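Local atomic coordinates of SusD homolog (Bacteroides thetaiotaomicron, PDB entry 4MRU), a protein that probably binds mucin O-glycans at the outer membrane, as a lipoprotein of the SusD/RagB family, whose members capture glycans for uptake by a partner transporter. Residues A[262-267]-A[418-423]; A[432-435]-A[439-442]. One frame throughout, in Å; residues are numbered along the deposited sequence.

Contact 1: residues A[262-267]-A[418-423]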
loop_
_atom_site.group_PDB
_atom_site.type_symbol
_atom_site.label_atom_id
_atom_site.label_comp_id
_atom_site.label_asym_id
_atom_site.label_seq_id
_atom_site.Cartn_x
_atom_site.Cartn_y
_atom_site.Cartn_z
ATOM N N ALA A 262 6.401 10.974 11.913
ATOM C CA ALA A 262 7.760 11.430 12.046
ATOM C C ALA A 262 8.655 10.855 10.951
ATOM O O ALA A 262 9.575 11.530 10.474
ATOM C CB ALA A 262 8.310 11.036 13.394
ATOM N N ASP A 263 8.406 9.603 10.582
ATOM C CA ASP A 263 9.350 8.894 9.712
ATOM C C ASP A 263 9.457 9.557 8.368
ATOM O O ASP A 263 10.555 9.910 7.924
ATOM C CB ASP A 263 8.941 7.434 9.533
ATOM C CG ASP A 263 8.781 6.718 10.852
ATOM O OD1 ASP A 263 7.687 6.807 11.473
ATOM O OD2 ASP A 263 9.770 6.086 11.244
ATOM N N ILE A 264 8.333 9.756 7.704
ATOM C CA ILE A 264 8.379 10.333 6.358
ATOM C C ILE A 264 8.946 11.768 6.381
ATOM O O ILE A 264 9.692 12.166 5.480
ATOM C CB ILE A 264 7.031 10.266 5.643
ATOM C CG1 ILE A 264 7.240 10.643 4.159
ATOM C CG2 ILE A 264 5.986 11.156 6.332
ATOM C CD1 ILE A 264 6.156 10.176 3.249
ATOM N N ILE A 265 8.677 12.514 7.443
ATOM C CA ILE A 265 9.294 13.831 7.606
ATOM C C ILE A 265 10.821 13.785 7.851
ATOM O O ILE A 265 11.554 14.628 7.319
ATOM C CB ILE A 265 8.602 14.616 8.735
ATOM C CG1 ILE A 265 7.136 14.822 8.408
ATOM C CG2 ILE A 265 9.274 15.963 8.948
ATOM C CD1 ILE A 265 6.871 15.770 7.269
ATOM N N CYS A 266 11.307 12.826 8.642
ATOM C CA CYS A 266 12.738 12.676 8.860
ATOM C C CYS A 266 13.497 12.453 7.563
ATOM O O CYS A 266 14.530 13.086 7.314
ATOM C CB CYS A 266 13.046 11.484 9.780
ATOM S SG CYS A 266 12.675 11.812 11.501
ATOM N N TYR A 267 12.997 11.542 6.731
ATOM C CA TYR A 267 13.628 11.303 5.469
ATOM C C TYR A 267 13.525 12.542 4.545
ATOM O O TYR A 267 14.519 12.977 4.021
ATOM C CB TYR A 267 13.010 10.119 4.744
ATOM C CG TYR A 267 13.419 8.769 5.261
ATOM C CD1 TYR A 267 12.829 8.212 6.400
ATOM C CD2 TYR A 267 14.413 8.023 4.599
ATOM C CE1 TYR A 267 13.180 6.962 6.845
ATOM C CE2 TYR A 267 14.785 6.785 5.067
ATOM C CZ TYR A 267 14.190 6.258 6.176
ATOM O OH TYR A 267 14.580 5.007 6.570
ATOM N N GLN A 418 12.890 5.313 -1.838
ATOM C CA GLN A 418 12.330 6.237 -2.847
ATOM C C GLN A 418 10.926 5.823 -3.319
ATOM O O GLN A 418 10.052 6.658 -3.522
ATOM C CB GLN A 418 13.317 6.393 -3.997
ATOM C CG GLN A 418 14.505 7.249 -3.582
ATOM C CD GLN A 418 14.078 8.662 -3.196
ATOM O OE1 GLN A 418 13.254 9.319 -3.884
ATOM N NE2 GLN A 418 14.726 9.189 -2.207
ATOM N N LYS A 419 10.710 4.525 -3.468
ATOM C CA LYS A 419 9.374 4.019 -3.799
ATOM C C LYS A 419 8.386 4.397 -2.720
ATOM O O LYS A 419 7.247 4.784 -3.022
ATOM C CB LYS A 419 9.388 2.498 -4.001
ATOM C CG LYS A 419 8.088 2.004 -4.552
ATOM C CD LYS A 419 8.150 0.574 -4.987
ATOM C CE LYS A 419 8.322 -0.406 -3.843
ATOM N NZ LYS A 419 8.148 -1.778 -4.425
ATOM N N TRP A 420 8.819 4.277 -1.464
ATOM C CA TRP A 420 7.969 4.643 -0.282
ATOM C C TRP A 420 7.588 6.115 -0.236
ATOM O O TRP A 420 6.414 6.453 0.061
ATOM C CB TRP A 420 8.703 4.235 0.979
ATOM C CG TRP A 420 8.212 4.668 2.275
ATOM C CD1 TRP A 420 7.208 4.132 2.988
ATOM C CD2 TRP A 420 8.822 5.647 3.109
ATOM N NE1 TRP A 420 7.123 4.726 4.218
ATOM C CE2 TRP A 420 8.106 5.660 4.323
ATOM C CE3 TRP A 420 9.924 6.503 2.956
ATOM C CZ2 TRP A 420 8.422 6.509 5.350
ATOM C CZ3 TRP A 420 10.271 7.320 4.003
ATOM C CH2 TRP A 420 9.528 7.324 5.189
ATOM N N ILE A 421 8.547 6.994 -0.517
ATOM C CA ILE A 421 8.249 8.396 -0.677
ATOM C C ILE A 421 7.243 8.615 -1.847
ATOM O O ILE A 421 6.239 9.337 -1.722
ATOM C CB ILE A 421 9.520 9.215 -0.914
ATOM C CG1 ILE A 421 10.409 9.193 0.343
ATOM C CG2 ILE A 421 9.135 10.632 -1.328
ATOM C CD1 ILE A 421 11.762 9.853 0.135
ATOM N N ALA A 422 7.530 7.997 -2.990
ATOM C CA ALA A 422 6.667 8.133 -4.168
ATOM C C ALA A 422 5.257 7.526 -4.029
ATOM O O ALA A 422 4.331 7.913 -4.707
ATOM C CB ALA A 422 7.359 7.522 -5.383
ATOM N N LEU A 423 5.127 6.552 -3.145
ATOM C CA LEU A 423 3.862 5.881 -2.899
ATOM C C LEU A 423 2.892 6.648 -1.998
ATOM O O LEU A 423 1.719 6.305 -1.903
ATOM C CB LEU A 423 4.158 4.508 -2.231
ATOM C CG LEU A 423 4.385 3.329 -3.158
ATOM C CD1 LEU A 423 4.998 2.164 -2.367
ATOM C CD2 LEU A 423 3.080 2.900 -3.846
#
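Over one face of the Tyr-267 ring stands the outer edge of the Trp-420 indole, an edge-to-face (T-shaped) pair with the two six-membered rings 5.0 Å apart between centroids and their planes at 71°. Trp-420 CZ3 sits 3.5 Å above the tyrosine plane, displaced toward the rim over CD1 and CG, while Asp-263 O lies in that plane at the tyrosine's edge. The indole in turn has Asp-263 C and Tyr-267 CB at its own edge, near its plane. In this alpha-helical, TPR-like SusD fold the pair joins helix 262-270 to helix 408-423, whose short segments cross at -115° with their axes 11.3 Å apart. The indole spans much of that separation. Trp-420 carries CG anti to its backbone N (chi1 170°), which sends the indole out from its helix toward the backbone of the other. Tyr-57 stacks on the indole, and Trp-420 NE1 is satisfied by Ala-55 O, two contacts from outside the pair that probably limit the turning of the ring. All the touching residues are buried, and their contact across the two segments is apolar. Ile-264 packs obliquely against the indole, its CB 3.9 Å from Trp-420 CH2, and Trp-420 CH2 comes to 3.4 Å from Ile-264 CA.

Contact 2: residues A[432-435]-A[439-442]. With EDO (1,2-ethanediol), chain H.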
loop_
_atom_site.group_PDB
_atom_site.type_symbol
_atom_site.label_atom_id
_atom_site.label_comp_id
_atom_site.label_asym_id
_atom_site.label_seq_id
_atom_site.Cartn_x
_atom_site.Cartn_y
_atom_site.Cartn_z
ATOM N N SER A 432 3.500 -3.400 3.216
ATOM C CA SER A 432 3.843 -4.715 2.699
ATOM C C SER A 432 5.267 -4.702 2.254
ATOM O O SER A 432 6.001 -5.632 2.514
ATOM C CB SER A 432 2.890 -5.120 1.570
ATOM O OG SER A 432 1.603 -5.269 2.088
ATOM N N GLU A 433 5.680 -3.635 1.573
ATOM C CA GLU A 433 7.050 -3.591 1.096
ATOM C C GLU A 433 8.081 -3.465 2.226
ATOM O O GLU A 433 9.220 -3.932 2.100
ATOM C CB GLU A 433 7.186 -2.452 0.077
ATOM C CG GLU A 433 6.469 -2.814 -1.230
ATOM C CD GLU A 433 7.124 -4.019 -1.879
ATOM O OE1 GLU A 433 8.101 -3.771 -2.609
ATOM O OE2 GLU A 433 6.727 -5.195 -1.587
ATOM N N HIS A 434 7.692 -2.794 3.291
ATOM C CA HIS A 434 8.510 -2.665 4.487
ATOM C C HIS A 434 8.652 -4.013 5.181
ATOM O O HIS A 434 9.744 -4.427 5.538
ATOM C CB HIS A 434 7.961 -1.588 5.469
ATOM C CG HIS A 434 8.662 -1.591 6.795
ATOM N ND1 HIS A 434 9.872 -0.965 7.003
ATOM C CD2 HIS A 434 8.388 -2.255 7.942
ATOM C CE1 HIS A 434 10.304 -1.229 8.221
ATOM N NE2 HIS A 434 9.406 -1.978 8.827
ATOM N N ARG A 435 7.558 -4.734 5.314
ATOM C CA ARG A 435 7.643 -6.111 5.811
ATOM C C ARG A 435 8.542 -7.036 4.945
ATOM O O ARG A 435 9.331 -7.840 5.461
ATOM C CB ARG A 435 6.243 -6.694 5.943
ATOM C CG ARG A 435 5.457 -6.051 7.076
ATOM C CD ARG A 435 4.057 -6.666 7.186
ATOM N NE ARG A 435 3.196 -6.198 6.118
ATOM C CZ ARG A 435 2.060 -6.786 5.730
ATOM N NH1 ARG A 435 1.653 -7.893 6.309
ATOM N NH2 ARG A 435 1.362 -6.268 4.719
ATOM N N TYR A 439 12.770 -2.306 4.447
ATOM C CA TYR A 439 12.958 -0.915 4.120
ATOM C C TYR A 439 11.653 -0.169 3.737
ATOM O O TYR A 439 10.653 -0.788 3.374
ATOM C CB TYR A 439 13.926 -0.798 2.953
ATOM C CG TYR A 439 15.188 -1.621 3.106
ATOM C CD1 TYR A 439 16.009 -1.478 4.221
ATOM C CD2 TYR A 439 15.591 -2.491 2.078
ATOM C CE1 TYR A 439 17.177 -2.228 4.362
ATOM C CE2 TYR A 439 16.735 -3.252 2.214
ATOM C CZ TYR A 439 17.515 -3.116 3.362
ATOM O OH TYR A 439 18.662 -3.833 3.471
ATOM N N PRO A 440 11.638 1.154 3.919
ATOM C CA PRO A 440 12.658 1.873 4.650
ATOM C C PRO A 440 12.677 1.468 6.127
ATOM O O PRO A 440 11.691 0.960 6.667
ATOM C CB PRO A 440 12.203 3.325 4.514
ATOM C CG PRO A 440 10.707 3.192 4.564
ATOM C CD PRO A 440 10.397 1.933 3.796
ATOM N N LYS A 441 13.800 1.692 6.783
ATOM C CA LYS A 441 13.880 1.576 8.204
ATOM C C LYS A 441 13.031 2.688 8.826
ATOM O O LYS A 441 13.089 3.822 8.414
ATOM C CB LYS A 441 15.321 1.658 8.690
ATOM C CG LYS A 441 16.215 0.587 8.061
ATOM C CD LYS A 441 17.654 0.900 8.475
ATOM C CE LYS A 441 18.627 -0.097 7.908
ATOM N NZ LYS A 441 20.014 0.379 8.185
ATOM N N LEU A 442 12.191 2.294 9.783
ATOM C CA LEU A 442 11.289 3.193 10.460
ATOM C C LEU A 442 11.611 3.280 11.961
ATOM O O LEU A 442 12.240 2.387 12.547
ATOM C CB LEU A 442 9.877 2.670 10.314
ATOM C CG LEU A 442 9.336 2.500 8.908
ATOM C CD1 LEU A 442 7.972 1.768 8.940
ATOM C CD2 LEU A 442 9.250 3.863 8.248
HETATM C C1 EDO H . 10.449 -1.397 13.481
HETATM O O1 EDO H . 10.361 -0.992 12.118
HETATM C C2 EDO H . 11.855 -1.144 13.991
HETATM O O2 EDO H . 12.058 0.244 14.215
#
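The imidazole of His-434 meets the chain that follows its own helix through one edge and one face. At the edge, ND1 donates to Pro-440 O over 2.7 Å, but the angle at the hydrogen is only 128°, so the bond is short yet bent and counts as weak. Over the face, Leu-442 CD1 stands 3.8 Å from the ring centroid and 8° off the normal, a CH-pi contact placed almost exactly above the centre. The backbone adds a third touch, a CA-H...O contact of 3.1 Å from His-434 CA to Tyr-439 O. With CG anti to the backbone N (chi1 171°) the ring is sent toward the loop, and its turn about the CB-CG bond presents ND1 to the proline carbonyl. Replacing His-434 by an alanine removes the imidazole, which would probably leave Pro-440 O without this donor and open a gap beneath the Leu-442 methyl.

Further out, just beyond the end of helix 427-437, a cis peptide bond joins Tyr-439 to Pro-440. Thr-437 links the two sides of this turn: its OG1 hydrogen-bonds with both Glu-433 O and Tyr-439 N. Pro-440 packs on Thr-417 and Leu-442 on Asp-263, which holds the loop against helices 408-423 and 262-270. Next to His-434 in the helix, Glu-433 forms salt bridges with Arg-436 and Arg-209. A 1,2-ethanediol molecule, probably from the crystallisation liquor, donates from O2 to Leu-442 O at 2.7 Å.

The weak bond to the loop carbonyl is consistent with a proton on ND1, and in a neutral ring NE2 would then probably be the unprotonated nitrogen.

In the fold
Contact 1 is wholly buried and joins two helices far apart in sequence, whereas contact 2 is partly buried, local in the chain, and folds a loop back on the helix it has just left. Helices 408-423 and 427-437 are consecutive in the chain, and the contacts adjoin, their centres about 10 Å apart. The loop of contact 2 supplies the seam: Lys-441 O meets Tyr-267 OH in a probable hydrogen bond, and Pro-440 packs on the indole of Trp-420. A salt bridge from Lys-419 to Glu-433 ties the two helices directly. Contact 1 is apolar packing, with the indole also against the other helix's backbone; contact 2 adds a polar bond to a backbone carbonyl.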